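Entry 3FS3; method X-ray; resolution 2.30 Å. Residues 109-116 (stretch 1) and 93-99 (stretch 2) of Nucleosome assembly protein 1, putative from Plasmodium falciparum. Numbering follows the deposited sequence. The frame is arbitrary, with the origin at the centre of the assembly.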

# COMPACT_ATOMS: atom_id res chain seq x y z
N PRO A 109 17.60 2.10 30.62
CA PRO A 109 17.55 2.15 32.09
C PRO A 109 16.61 3.18 32.71
O PRO A 109 16.16 2.98 33.84
CB PRO A 109 19.01 2.39 32.48
CG PRO A 109 19.55 3.17 31.31
CD PRO A 109 18.94 2.46 30.13
N ASN A 110 16.29 4.25 32.00
CA ASN A 110 15.38 5.23 32.59
C ASN A 110 13.92 4.82 32.46
O ASN A 110 13.03 5.49 32.99
CB ASN A 110 15.61 6.62 31.98
CG ASN A 110 17.04 7.09 32.16
OD1 ASN A 110 17.62 6.96 33.24
ND2 ASN A 110 17.62 7.65 31.10
N LEU A 111 13.67 3.71 31.76
CA LEU A 111 12.32 3.17 31.59
C LEU A 111 12.46 1.70 31.17
O LEU A 111 12.34 1.35 29.99
CB LEU A 111 11.52 3.95 30.55
CG LEU A 111 10.01 3.65 30.56
CD1 LEU A 111 9.45 3.97 31.94
CD2 LEU A 111 9.30 4.49 29.50
N PRO A 112 12.74 0.83 32.15
CA PRO A 112 12.93 -0.61 32.01
C PRO A 112 11.99 -1.34 31.06
O PRO A 112 10.78 -1.17 31.13
CB PRO A 112 12.80 -1.11 33.45
CG PRO A 112 13.41 -0.01 34.23
CD PRO A 112 12.78 1.22 33.58
N GLU A 113 12.57 -2.15 30.18
CA GLU A 113 11.82 -2.96 29.22
C GLU A 113 10.97 -2.20 28.21
O GLU A 113 10.07 -2.78 27.60
CB GLU A 113 10.92 -3.95 29.98
CG GLU A 113 11.57 -4.52 31.22
CD GLU A 113 10.84 -5.72 31.78
OE1 GLU A 113 9.60 -5.83 31.60
OE2 GLU A 113 11.50 -6.57 32.42
N PHE A 114 11.28 -0.92 28.01
CA PHE A 114 10.52 -0.11 27.07
C PHE A 114 10.23 -0.73 25.71
O PHE A 114 9.08 -0.82 25.31
CB PHE A 114 11.21 1.23 26.82
CG PHE A 114 10.48 2.09 25.82
CD1 PHE A 114 9.31 2.76 26.19
CD2 PHE A 114 10.92 2.18 24.51
CE1 PHE A 114 8.59 3.51 25.25
CE2 PHE A 114 10.22 2.93 23.57
CZ PHE A 114 9.04 3.60 23.94
N TRP A 115 11.27 -1.13 24.99
CA TRP A 115 11.06 -1.70 23.66
C TRP A 115 10.41 -3.08 23.69
O TRP A 115 9.56 -3.39 22.85
CB TRP A 115 12.38 -1.74 22.88
CG TRP A 115 12.94 -0.39 22.63
CD1 TRP A 115 13.99 0.20 23.29
CD2 TRP A 115 12.47 0.58 21.68
NE1 TRP A 115 14.19 1.47 22.81
CE2 TRP A 115 13.27 1.73 21.83
CE3 TRP A 115 11.45 0.58 20.73
CZ2 TRP A 115 13.08 2.88 21.06
CZ3 TRP A 115 11.26 1.72 19.96
CH2 TRP A 115 12.08 2.86 20.13
N LEU A 116 10.80 -3.92 24.65
CA LEU A 116 10.19 -5.24 24.74
C LEU A 116 8.69 -5.09 24.86
O LEU A 116 7.94 -5.75 24.14
CB LEU A 116 10.71 -6.02 25.94
CG LEU A 116 9.88 -7.29 26.22
CD1 LEU A 116 9.87 -8.18 24.97
CD2 LEU A 116 10.45 -8.05 27.41
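Stretch 2 93-99: KRREALV

Residues 93-99 are helical throughout, continuing a helix that begins earlier in the chain, and successive turns are held by backbone hydrogen bonds from A97 N to K93 O (2.9 Å), L98 N to R94 O (2.8 Å) and V99 N to R95 O (2.6 Å). Stretch 1 starts as a loop, passes through a type II beta turn from L111 to F114, closed by a hydrogen bond from F114 N to L111 O (3.2 Å), and enters a new helix at F114, with E113 at the N-cap position. The backbones come nearest at the C-terminal end of stretch 2, where the CA atoms of N110 and L98 are 5.1 Å apart and those of P109 and V99 5.8 Å. From there the contacts run in opposite senses along the two sequences: N110 meets A97 and L98, whereas W115, further along stretch 1, reaches back to R94.

N110 anchors the polar end. N110 N donates to L98 O (3.0 Å), and N110 ND2 donates to A97 O (2.9 Å), so one residue engages consecutive carbonyls near the end of stretch 2. Beside it, the P109 ring packs against the backbone of V99, with P109 CG 3.7 Å from V99 O.

L98 dominates the apolar contact and has the largest area covered by the other stretch. Although its CA-to-CB bond points away, its m,t rotamer brings the end of the side chain back to stretch 1. There L98 CD2 lies 3.8 Å from L111 CB and over one face of the F114 ring, 4.2 Å from its centroid, in a CH-pi contact. L98 CD1 approaches F114 CD2 at 3.5 Å and W115 CZ2 at 4.1 Å. One turn earlier, R94 NH1 lies 3.5 Å from W115 CH2, at the edge of the indole; this ring atom in turn sits over one face of the guanidinium.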

# COMPACT_ATOMS: atom_id res chain seq x y z
N LYS A 93 15.54 12.30 20.80
CA LYS A 93 15.17 12.81 22.12
C LYS A 93 14.64 11.66 22.96
O LYS A 93 14.94 11.54 24.14
CB LYS A 93 14.13 13.93 22.01
CG LYS A 93 14.75 15.28 21.64
CD LYS A 93 13.75 16.44 21.69
CE LYS A 93 12.69 16.35 20.59
NZ LYS A 93 11.80 17.56 20.55
N ARG A 94 13.84 10.81 22.34
CA ARG A 94 13.28 9.66 23.03
C ARG A 94 14.42 8.75 23.50
O ARG A 94 14.45 8.33 24.65
CB ARG A 94 12.34 8.92 22.09
CG ARG A 94 12.10 7.48 22.46
CD ARG A 94 12.01 6.66 21.20
NE ARG A 94 10.69 6.72 20.61
CZ ARG A 94 10.41 6.37 19.36
NH1 ARG A 94 11.37 5.94 18.55
NH2 ARG A 94 9.16 6.44 18.93
N ARG A 95 15.36 8.46 22.60
CA ARG A 95 16.49 7.60 22.94
C ARG A 95 17.24 8.18 24.13
O ARG A 95 17.52 7.49 25.12
CB ARG A 95 17.44 7.48 21.74
CG ARG A 95 18.60 6.52 21.94
CD ARG A 95 19.75 6.91 21.04
NE ARG A 95 20.35 8.17 21.49
CZ ARG A 95 20.80 9.13 20.68
NH1 ARG A 95 20.73 8.98 19.36
NH2 ARG A 95 21.33 10.23 21.19
N GLU A 96 17.55 9.47 24.02
CA GLU A 96 18.27 10.21 25.04
C GLU A 96 17.59 10.11 26.40
O GLU A 96 18.24 9.84 27.40
CB GLU A 96 18.39 11.68 24.61
CG GLU A 96 19.05 12.60 25.62
CD GLU A 96 20.48 12.19 25.96
OE1 GLU A 96 21.28 11.96 25.02
OE2 GLU A 96 20.80 12.12 27.17
N ALA A 97 16.28 10.31 26.42
CA ALA A 97 15.53 10.23 27.66
C ALA A 97 15.49 8.79 28.17
O ALA A 97 15.53 8.55 29.38
CB ALA A 97 14.11 10.75 27.45
N LEU A 98 15.42 7.83 27.26
CA LEU A 98 15.37 6.41 27.63
C LEU A 98 16.70 5.87 28.13
O LEU A 98 16.76 5.18 29.15
CB LEU A 98 14.92 5.55 26.44
CG LEU A 98 13.46 5.55 26.01
CD1 LEU A 98 13.31 4.75 24.72
CD2 LEU A 98 12.60 4.92 27.09
N VAL A 99 17.77 6.18 27.40
CA VAL A 99 19.09 5.68 27.73
C VAL A 99 19.93 6.61 28.61
O VAL A 99 20.66 6.13 29.47
CB VAL A 99 19.87 5.36 26.43
CG1 VAL A 99 21.18 4.67 26.76
CG2 VAL A 99 19.01 4.47 25.52